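Local coordinates for uncharacterized protein (Bacteroides eggerthii, PDB 4FTD), which is of unknown function but joins an immunoglobulin-like domain to a six-bladed beta-propeller and may take part in carbohydrate metabolism, at residues Glu85-Leu90 / Leu102-Lys107; Leu18-Leu23 / Ile44-Leu49; Gly209-Pro214 / Ile233-Ile238. All blocks are in the same frame, centred on the assembly; numbering follows the deposited sequence.

Contact 1 of 3, residues Glu85-Leu90 / Leu102-Lys107; sequences EKTQVL and LMKVRK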
loop_
_atom_site.group_PDB
_atom_site.type_symbol
_atom_site.label_atom_id
_atom_site.label_comp_id
_atom_site.label_asym_id
_atom_site.label_seq_id
_atom_site.Cartn_x
_atom_site.Cartn_y
_atom_site.Cartn_z
ATOM N N GLU A 85 -24.379 -20.829 -2.728
ATOM C CA GLU A 85 -25.161 -21.228 -3.894
ATOM C C GLU A 85 -25.805 -22.608 -3.758
ATOM O O GLU A 85 -25.362 -23.449 -2.977
ATOM C CB GLU A 85 -24.342 -21.144 -5.178
ATOM C CG GLU A 85 -23.284 -22.204 -5.366
ATOM C CD GLU A 85 -22.592 -22.059 -6.704
ATOM O OE1 GLU A 85 -22.001 -20.983 -6.953
ATOM O OE2 GLU A 85 -22.647 -23.019 -7.508
ATOM N N LYS A 86 -26.872 -22.805 -4.533
ATOM C CA LYS A 86 -27.604 -24.056 -4.576
ATOM C C LYS A 86 -28.253 -24.196 -5.947
ATOM O O LYS A 86 -28.814 -23.233 -6.459
ATOM C CB LYS A 86 -28.673 -24.080 -3.463
ATOM C CG LYS A 86 -29.461 -25.379 -3.414
ATOM C CD LYS A 86 -30.314 -25.555 -2.171
ATOM C CE LYS A 86 -31.125 -26.847 -2.285
ATOM N NZ LYS A 86 -31.497 -27.470 -0.987
ATOM N N THR A 87 -28.184 -25.396 -6.515
ATOM C CA THR A 87 -28.820 -25.751 -7.796
ATOM C C THR A 87 -29.961 -26.747 -7.508
ATOM O O THR A 87 -29.847 -27.565 -6.612
ATOM C CB THR A 87 -27.800 -26.368 -8.760
ATOM O OG1 THR A 87 -26.767 -25.410 -8.997
ATOM C CG2 THR A 87 -28.414 -26.731 -10.101
ATOM N N GLN A 88 -31.069 -26.603 -8.227
ATOM C CA GLN A 88 -32.268 -27.463 -8.176
ATOM C C GLN A 88 -32.694 -27.668 -9.658
ATOM O O GLN A 88 -32.408 -26.831 -10.516
ATOM C CB GLN A 88 -33.479 -26.776 -7.511
ATOM C CG GLN A 88 -33.396 -26.417 -6.042
ATOM C CD GLN A 88 -33.554 -27.635 -5.173
ATOM O OE1 GLN A 88 -32.627 -28.407 -5.017
ATOM N NE2 GLN A 88 -34.734 -27.820 -4.618
ATOM N N VAL A 89 -33.417 -28.752 -9.926
ATOM C CA VAL A 89 -33.953 -29.044 -11.245
ATOM C C VAL A 89 -35.257 -28.269 -11.413
ATOM O O VAL A 89 -36.101 -28.293 -10.537
ATOM C CB VAL A 89 -34.179 -30.567 -11.466
ATOM C CG1 VAL A 89 -34.969 -30.803 -12.730
ATOM C CG2 VAL A 89 -32.840 -31.299 -11.574
ATOM N N LEU A 90 -35.370 -27.510 -12.500
ATOM C CA LEU A 90 -36.630 -26.906 -12.902
ATOM C C LEU A 90 -37.106 -27.726 -14.085
ATOM O O LEU A 90 -36.453 -27.738 -15.141
ATOM C CB LEU A 90 -36.493 -25.452 -13.325
ATOM C CG LEU A 90 -37.791 -24.768 -13.779
ATOM C CD1 LEU A 90 -37.902 -23.383 -13.220
ATOM C CD2 LEU A 90 -37.881 -24.695 -15.300
ATOM N N LEU A 102 -31.138 -26.978 -15.058
ATOM C CA LEU A 102 -30.426 -26.860 -13.787
ATOM C C LEU A 102 -30.436 -25.383 -13.395
ATOM O O LEU A 102 -29.773 -24.549 -14.034
ATOM C CB LEU A 102 -28.988 -27.389 -13.895
ATOM C CG LEU A 102 -28.893 -28.892 -13.725
ATOM C CD1 LEU A 102 -27.440 -29.362 -13.884
ATOM C CD2 LEU A 102 -29.466 -29.247 -12.351
HETATM N N MSE A 103 -31.188 -25.073 -12.343
HETATM C CA MSE A 103 -31.397 -23.699 -11.922
HETATM C C MSE A 103 -30.581 -23.367 -10.685
HETATM O O MSE A 103 -30.814 -23.940 -9.633
HETATM C CB MSE A 103 -32.881 -23.438 -11.682
HETATM C CG MSE A 103 -33.166 -22.000 -11.275
HETATM SE SE MSE A 103 -35.075 -21.583 -11.283
HETATM C CE MSE A 103 -35.249 -20.675 -9.475
ATOM N N LYS A 104 -29.649 -22.415 -10.830
ATOM C CA LYS A 104 -28.731 -22.036 -9.757
ATOM C C LYS A 104 -29.132 -20.693 -9.149
ATOM O O LYS A 104 -29.350 -19.717 -9.877
ATOM C CB LYS A 104 -27.292 -21.954 -10.277
ATOM C CG LYS A 104 -26.237 -21.740 -9.184
ATOM C CD LYS A 104 -24.867 -21.443 -9.780
ATOM C CE LYS A 104 -24.295 -22.657 -10.501
ATOM N NZ LYS A 104 -22.941 -22.356 -11.031
ATOM N N VAL A 105 -29.260 -20.674 -7.821
ATOM C CA VAL A 105 -29.526 -19.453 -7.068
ATOM C C VAL A 105 -28.301 -19.212 -6.158
ATOM O O VAL A 105 -27.825 -20.145 -5.503
ATOM C CB VAL A 105 -30.827 -19.511 -6.245
ATOM C CG1 VAL A 105 -30.943 -18.279 -5.366
ATOM C CG2 VAL A 105 -32.060 -19.615 -7.159
ATOM N N ARG A 106 -27.839 -17.956 -6.136
ATOM C CA ARG A 106 -26.623 -17.541 -5.440
ATOM C C ARG A 106 -26.849 -16.359 -4.504
ATOM O O ARG A 106 -27.654 -15.481 -4.819
ATOM C CB ARG A 106 -25.595 -17.141 -6.491
ATOM C CG ARG A 106 -25.211 -18.283 -7.411
ATOM C CD ARG A 106 -24.241 -17.827 -8.470
ATOM N NE ARG A 106 -24.882 -16.903 -9.401
ATOM C CZ ARG A 106 -24.264 -15.933 -10.068
ATOM N NH1 ARG A 106 -22.971 -15.714 -9.907
ATOM N NH2 ARG A 106 -24.950 -15.142 -10.887
ATOM N N LYS A 107 -26.146 -16.368 -3.358
ATOM C CA LYS A 107 -26.175 -15.280 -2.376
ATOM C C LYS A 107 -25.134 -14.255 -2.773
ATOM O O LYS A 107 -24.066 -14.602 -3.313
ATOM C CB LYS A 107 -25.802 -15.738 -0.943
ATOM C CG LYS A 107 -26.776 -16.665 -0.221
ATOM C CD LYS A 107 -26.215 -17.165 1.112
ATOM C CE LYS A 107 -27.138 -18.200 1.743
ATOM N NZ LYS A 107 -26.625 -18.720 3.043
#

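Contact 2 of 3, residues Leu18-Leu23 / Ile44-Leu49; sequences LSIKIL and INFPRL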
loop_
_atom_site.group_PDB
_atom_site.type_symbol
_atom_site.label_atom_id
_atom_site.label_comp_id
_atom_site.label_asym_id
_atom_site.label_seq_id
_atom_site.Cartn_x
_atom_site.Cartn_y
_atom_site.Cartn_z
ATOM N N LEU A 18 -38.871 -20.038 -22.078
ATOM C CA LEU A 18 -38.566 -18.804 -22.826
ATOM C C LEU A 18 -38.108 -17.632 -21.906
ATOM O O LEU A 18 -37.280 -16.815 -22.291
ATOM C CB LEU A 18 -39.799 -18.439 -23.668
ATOM C CG LEU A 18 -40.355 -19.550 -24.566
ATOM C CD1 LEU A 18 -41.691 -19.178 -25.202
ATOM C CD2 LEU A 18 -39.321 -19.883 -25.629
ATOM N N SER A 19 -38.639 -17.545 -20.682
ATOM C CA SER A 19 -38.171 -16.534 -19.709
ATOM C C SER A 19 -38.584 -16.957 -18.309
ATOM O O SER A 19 -39.505 -17.740 -18.149
ATOM C CB SER A 19 -38.721 -15.129 -20.013
ATOM O OG SER A 19 -40.112 -15.053 -19.768
ATOM N N ILE A 20 -37.881 -16.452 -17.309
ATOM C CA ILE A 20 -38.148 -16.831 -15.927
ATOM C C ILE A 20 -37.714 -15.683 -14.996
ATOM O O ILE A 20 -36.745 -14.954 -15.266
ATOM C CB ILE A 20 -37.443 -18.185 -15.600
ATOM C CG1 ILE A 20 -37.966 -18.769 -14.262
ATOM C CG2 ILE A 20 -35.921 -18.043 -15.716
ATOM C CD1 ILE A 20 -37.593 -20.209 -13.969
ATOM N N LYS A 21 -38.497 -15.482 -13.955
ATOM C CA LYS A 21 -38.192 -14.535 -12.899
ATOM C C LYS A 21 -38.547 -15.102 -11.556
ATOM O O LYS A 21 -39.507 -15.901 -11.434
ATOM C CB LYS A 21 -38.857 -13.168 -13.083
ATOM C CG LYS A 21 -40.037 -13.059 -14.011
ATOM C CD LYS A 21 -40.650 -11.660 -13.929
ATOM C CE LYS A 21 -41.519 -11.322 -15.132
ATOM N NZ LYS A 21 -42.342 -10.081 -14.947
ATOM N N ILE A 22 -37.755 -14.701 -10.567
ATOM C CA ILE A 22 -38.066 -14.915 -9.148
ATOM C C ILE A 22 -38.829 -13.654 -8.720
ATOM O O ILE A 22 -38.390 -12.540 -8.971
ATOM C CB ILE A 22 -36.800 -15.115 -8.308
ATOM C CG1 ILE A 22 -36.153 -16.474 -8.610
ATOM C CG2 ILE A 22 -37.090 -14.990 -6.798
ATOM C CD1 ILE A 22 -34.707 -16.522 -8.178
ATOM N N LEU A 23 -39.996 -13.823 -8.123
ATOM C CA LEU A 23 -40.846 -12.674 -7.781
ATOM C C LEU A 23 -40.633 -12.154 -6.352
ATOM O O LEU A 23 -41.002 -11.024 -6.038
ATOM C CB LEU A 23 -42.314 -13.063 -7.985
ATOM C CG LEU A 23 -42.749 -13.574 -9.351
ATOM C CD1 LEU A 23 -44.192 -14.104 -9.181
ATOM C CD2 LEU A 23 -42.683 -12.466 -10.413
ATOM N N ILE A 44 -30.143 -22.234 -15.847
ATOM C CA ILE A 44 -30.788 -20.988 -15.517
ATOM C C ILE A 44 -29.953 -20.346 -14.411
ATOM O O ILE A 44 -29.623 -20.999 -13.423
ATOM C CB ILE A 44 -32.238 -21.172 -15.013
ATOM C CG1 ILE A 44 -33.127 -21.970 -16.016
ATOM C CG2 ILE A 44 -32.858 -19.797 -14.708
ATOM C CD1 ILE A 44 -34.399 -22.579 -15.409
ATOM N N ASN A 45 -29.595 -19.085 -14.608
ATOM C CA ASN A 45 -28.909 -18.273 -13.593
ATOM C C ASN A 45 -29.651 -16.972 -13.305
ATOM O O ASN A 45 -30.478 -16.524 -14.084
ATOM C CB ASN A 45 -27.445 -17.980 -13.991
ATOM C CG ASN A 45 -26.585 -19.199 -13.853
ATOM O OD1 ASN A 45 -26.107 -19.482 -12.767
ATOM N ND2 ASN A 45 -26.507 -20.004 -14.909
ATOM N N PHE A 46 -29.331 -16.401 -12.154
ATOM C CA PHE A 46 -29.861 -15.122 -11.705
ATOM C C PHE A 46 -28.741 -14.299 -11.121
ATOM O O PHE A 46 -27.761 -14.859 -10.648
ATOM C CB PHE A 46 -30.887 -15.343 -10.578
ATOM C CG PHE A 46 -32.088 -16.123 -11.002
ATOM C CD1 PHE A 46 -32.089 -17.511 -10.917
ATOM C CD2 PHE A 46 -33.207 -15.472 -11.501
ATOM C CE1 PHE A 46 -33.205 -18.250 -11.323
ATOM C CE2 PHE A 46 -34.313 -16.197 -11.932
ATOM C CZ PHE A 46 -34.313 -17.583 -11.832
ATOM N N PRO A 47 -28.903 -12.974 -11.095
ATOM C CA PRO A 47 -27.957 -12.187 -10.279
ATOM C C PRO A 47 -28.002 -12.664 -8.816
ATOM O O PRO A 47 -28.984 -13.276 -8.365
ATOM C CB PRO A 47 -28.450 -10.751 -10.409
ATOM C CG PRO A 47 -29.654 -10.767 -11.280
ATOM C CD PRO A 47 -29.873 -12.150 -11.823
ATOM N N ARG A 48 -26.923 -12.435 -8.097
ATOM C CA ARG A 48 -26.831 -12.881 -6.716
ATOM C C ARG A 48 -27.905 -12.159 -5.898
ATOM O O ARG A 48 -28.162 -10.987 -6.110
ATOM C CB ARG A 48 -25.436 -12.614 -6.145
ATOM C CG ARG A 48 -24.339 -13.398 -6.850
ATOM C CD ARG A 48 -22.944 -12.978 -6.424
ATOM N NE ARG A 48 -21.970 -13.955 -6.922
ATOM C CZ ARG A 48 -21.703 -15.138 -6.346
ATOM N NH1 ARG A 48 -22.289 -15.538 -5.204
ATOM N NH2 ARG A 48 -20.816 -15.944 -6.907
ATOM N N LEU A 49 -28.540 -12.873 -4.985
ATOM C CA LEU A 49 -29.631 -12.326 -4.193
ATOM C C LEU A 49 -29.164 -11.914 -2.800
ATOM O O LEU A 49 -28.178 -12.462 -2.247
ATOM C CB LEU A 49 -30.756 -13.369 -4.075
ATOM C CG LEU A 49 -31.290 -13.955 -5.381
ATOM C CD1 LEU A 49 -32.482 -14.874 -5.081
ATOM C CD2 LEU A 49 -31.694 -12.831 -6.324
#

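Contact 3 of 3, residues Gly209-Pro214 / Ile233-Ile238; sequences GGKVSP and INVGNI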
loop_
_atom_site.group_PDB
_atom_site.type_symbol
_atom_site.label_atom_id
_atom_site.label_comp_id
_atom_site.label_asym_id
_atom_site.label_seq_id
_atom_site.Cartn_x
_atom_site.Cartn_y
_atom_site.Cartn_z
ATOM N N GLY A 209 29.097 13.076 7.840
ATOM C CA GLY A 209 30.182 12.133 7.541
ATOM C C GLY A 209 31.160 11.799 8.667
ATOM O O GLY A 209 32.081 11.046 8.451
ATOM N N GLY A 210 30.980 12.350 9.863
ATOM C CA GLY A 210 31.869 12.019 10.987
ATOM C C GLY A 210 31.307 12.692 12.203
ATOM O O GLY A 210 30.314 13.404 12.101
ATOM N N LYS A 211 31.987 12.534 13.326
ATOM C CA LYS A 211 31.548 13.053 14.621
ATOM C C LYS A 211 31.361 14.552 14.656
ATOM O O LYS A 211 30.557 15.064 15.436
ATOM C CB LYS A 211 32.572 12.704 15.741
ATOM C CG LYS A 211 32.903 11.209 15.927
ATOM C CD LYS A 211 31.658 10.355 16.148
ATOM C CE LYS A 211 32.014 8.993 16.725
ATOM N NZ LYS A 211 30.793 8.355 17.269
ATOM N N VAL A 212 32.176 15.239 13.864
ATOM C CA VAL A 212 32.240 16.681 13.833
ATOM C C VAL A 212 31.353 17.286 12.712
ATOM O O VAL A 212 31.021 18.494 12.736
ATOM C CB VAL A 212 33.744 17.076 13.712
ATOM C CG1 VAL A 212 34.377 16.440 12.461
ATOM C CG2 VAL A 212 33.883 18.569 13.747
ATOM N N SER A 213 30.855 16.448 11.795
ATOM C CA SER A 213 30.030 16.940 10.678
ATOM C C SER A 213 28.584 17.262 11.165
ATOM O O SER A 213 27.929 16.371 11.688
ATOM C CB SER A 213 30.008 15.858 9.612
ATOM O OG SER A 213 29.251 16.266 8.507
ATOM N N PRO A 214 28.086 18.499 10.949
ATOM C CA PRO A 214 26.729 18.821 11.403
ATOM C C PRO A 214 25.656 17.859 10.861
ATOM O O PRO A 214 25.629 17.544 9.669
ATOM C CB PRO A 214 26.499 20.232 10.881
ATOM C CG PRO A 214 27.879 20.828 10.744
ATOM C CD PRO A 214 28.723 19.667 10.293
ATOM N N ILE A 233 22.563 18.354 15.402
ATOM C CA ILE A 233 22.976 17.296 16.309
ATOM C C ILE A 233 24.468 17.104 16.183
ATOM O O ILE A 233 25.023 16.952 15.072
ATOM C CB ILE A 233 22.210 15.989 16.003
ATOM C CG1 ILE A 233 20.701 16.198 16.219
ATOM C CG2 ILE A 233 22.776 14.818 16.793
ATOM C CD1 ILE A 233 19.837 15.130 15.581
ATOM N N ASN A 234 25.124 17.241 17.330
ATOM C CA ASN A 234 26.548 16.985 17.476
ATOM C C ASN A 234 26.668 15.503 17.785
ATOM O O ASN A 234 26.480 15.100 18.925
ATOM C CB ASN A 234 27.129 17.797 18.625
ATOM C CG ASN A 234 28.632 17.701 18.697
ATOM O OD1 ASN A 234 29.242 16.706 18.299
ATOM N ND2 ASN A 234 29.247 18.763 19.185
ATOM N N VAL A 235 27.024 14.710 16.780
ATOM C CA VAL A 235 27.072 13.255 16.915
ATOM C C VAL A 235 28.166 12.851 17.907
ATOM O O VAL A 235 28.018 11.860 18.629
ATOM C CB VAL A 235 27.220 12.565 15.532
ATOM C CG1 VAL A 235 27.427 11.042 15.687
ATOM C CG2 VAL A 235 25.957 12.832 14.709
ATOM N N GLY A 236 29.232 13.662 17.961
ATOM C CA GLY A 236 30.345 13.458 18.866
ATOM C C GLY A 236 29.939 13.518 20.341
ATOM O O GLY A 236 30.626 12.993 21.146
ATOM N N ASN A 237 28.831 14.186 20.668
ATOM C CA ASN A 237 28.320 14.278 22.039
ATOM C C ASN A 237 27.290 13.180 22.345
ATOM O O ASN A 237 26.622 13.271 23.347
ATOM C CB ASN A 237 27.653 15.654 22.256
ATOM C CG ASN A 237 28.626 16.834 22.158
ATOM O OD1 ASN A 237 29.838 16.673 22.260
ATOM N ND2 ASN A 237 28.078 18.039 21.993
ATOM N N ILE A 238 27.115 12.177 21.467
ATOM C CA ILE A 238 26.166 11.074 21.724
ATOM C C ILE A 238 26.957 9.809 22.108
ATOM O O ILE A 238 27.542 9.179 21.246
ATOM C CB ILE A 238 25.234 10.785 20.532
ATOM C CG1 ILE A 238 24.447 12.057 20.136
ATOM C CG2 ILE A 238 24.269 9.645 20.878
ATOM C CD1 ILE A 238 23.701 11.935 18.819
HETATM O O HOH W 1 28.129 16.089 14.464
HETATM O O HOH W 2 29.804 9.853 19.506
#

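Contact 1 of 3, residues Glu85-Leu90 / Leu102-Lys107
The antiparallel hairpin of strands 85-93 and 98-106, in the immunoglobulin-like part of the protein, pairs Glu85 with Arg106, Thr87 with Lys104 and Val89 with Leu102 on one face, and Lys86 with Val105 and Gln88 with Met103 on the other. The last two are the hydrogen-bonded pairs: Lys86 N gives to Val105 O at 3.0 Å, and Met103 N to Gln88 O at 2.8 Å, each answered by the reverse bond. Met103 O takes both Gln88 N and the hydroxyl of Tyr77, so two donors hold it.

On the first face, Glu85 CG sits between the backbone N and the carbonyl carbon (chi1 73°), and the extended chain beyond it meets Lys104. There OE2 makes a long salt bridge of 3.6 Å to Lys104 NZ and also lies against the CD and CE methylenes, 3.4 Å from Lys104 CE. Arg106 runs side by side with Glu85, its CG 3.7 Å from Glu85 CB, but its guanidinium goes elsewhere, to Phe46 O and the C-terminal carboxylate of Asp453. Thr87 presents two surfaces: OG1 lies over Lys104 CB and CG, while the methyl CG2 meets Leu102 CD2 at 3.5 Å, the two side chains crossing at about a right angle.

On the Met103 side of the sheet, Leu90 CD1 touches the selenium of Met103, a selenomethionine, at 3.9 Å. Both residues and Val105 are buried against Ile60 or Leu58 of strand 58-64, while Lys86 and Gln88 on that face lead their polar ends away from the partner strand. The other face mixes Glu85, Lys104 and Arg106 with Thr87, Val89 and Leu102, as suits a partly exposed surface. The four backbone bonds carry the pairing, and the salt bridge is probably a modest addition.

Contact 2 of 3, residues Leu18-Leu23 / Ile44-Leu49
Ile22 reaches across to Phe46 and sets its terminal methyl squarely over the middle of the ring. CD1 stands 3.6 Å from the ring centroid and 3° off the normal, a CH-pi contact with all six ring carbons almost equally far from the methyl. Ile22 CG1 is anti to the carbonyl carbon (chi1 -71°) and rests 3.8 Å from Phe46 CE2. Ile22 CD1 also meets Leu49 CD1 at 4.2 Å. Two more residues of strand 17-22 approach the ring: the backbone CA of Lys21 comes to its edge, 4.3 Å from Phe46 CE2, and Ile20 CG2 approaches obliquely, 4.2 Å from Phe46 CZ. Ile20 CG2 comes closer to Ile44, whose CG2 is 3.7 Å away, the two side chains crossing at about a right angle. Branched aliphatic chains suit such a place, since their methyls fit closely against a flat, apolar ring. The backbones stay apart, the CA atoms of Lys21 and Phe46 being 8.4 Å from each other, consistent with face-to-face packing in the apolar core of an immunoglobulin-like beta sandwich.

The outer sides are looser and polar: Lys21 on one segment and Asn45 on the other each point away from the contact; the ammonium of Lys21 has a long, weak ion pair with Glu61, and Asn45 lies on Lys104. An alanine in place of Phe46 would probably leave the Ile22 methyl without the surface it rests on and open a gap between Ile20, Ile22 and Met103.

Strand 17-22 is hydrogen-bonded between strands 31-38 and 58-64, with a classic beta bulge where Leu18 and Ser19 both face Glu63. The segment carrying Phe46 runs on from strand 43-45, a neighbour of strand 98-106, and the ring packs on Met103 of that strand; Ile20 and Ile22 also touch Ile60.

Contact 3 of 3, residues Gly209-Pro214 / Ile233-Ile238
A loop-to-loop contact, mainly polar and partly hydrated, joins Lys211 to Val235 and Gly236 at the end of one four-stranded antiparallel sheet of the propeller. The type I turn from Gly210 to Ser213 lies between strands 201-207 and 215-220, while 233-238 leaves strand 228-233 through a short 3-10 segment. Lys211 O takes the N-H of Gly236 at 3.2 Å, in the carbonyl plane and on a lone pair, though the angle at the hydrogen is only 135°. Glycine suits this place: a CB would come close to that carbonyl and to Asn234 OD1. One water accepts from Val235 N at 2.9 Å and is also bonded to Lys211 O and Ser213 O, carrying the link further along the turn.

A bend at chi2 (-55°) places Lys211 CD 4.3 Å from Val235 CG1. The Lys211 ammonium then gives to a second water at 2.9 Å, which donates to Val235 O and Ile238 O; Gly242 O is a weak further partner. Ile233 and Ile238 go on to touch strand 281-291 of another sheet. The four-stranded antiparallel meander whose loops meet here is that of a beta-propeller blade.

Contacts 1 and 2 belong to the immunoglobulin-like end of the chain, their centres about 10 Å apart, and share a core: Leu90 packs on Ile20, while Arg106 O and Leu49 N are probably hydrogen-bonded. Strand 98-106 of contact 1 and strand 43-45 of contact 2 are neighbours in one sheet. Contact 2 is the more buried and purely apolar; contact 1 combines backbone pairing with a partly buried sheet, apolar where it meets contact 2. Contact 3 lies on the opposite side of the chain's centre, its nearest atoms about 56 Å from either, in the propeller. There, with little apolar contact between its segments, loops meet through one direct backbone bond, bridging waters and a long lysine.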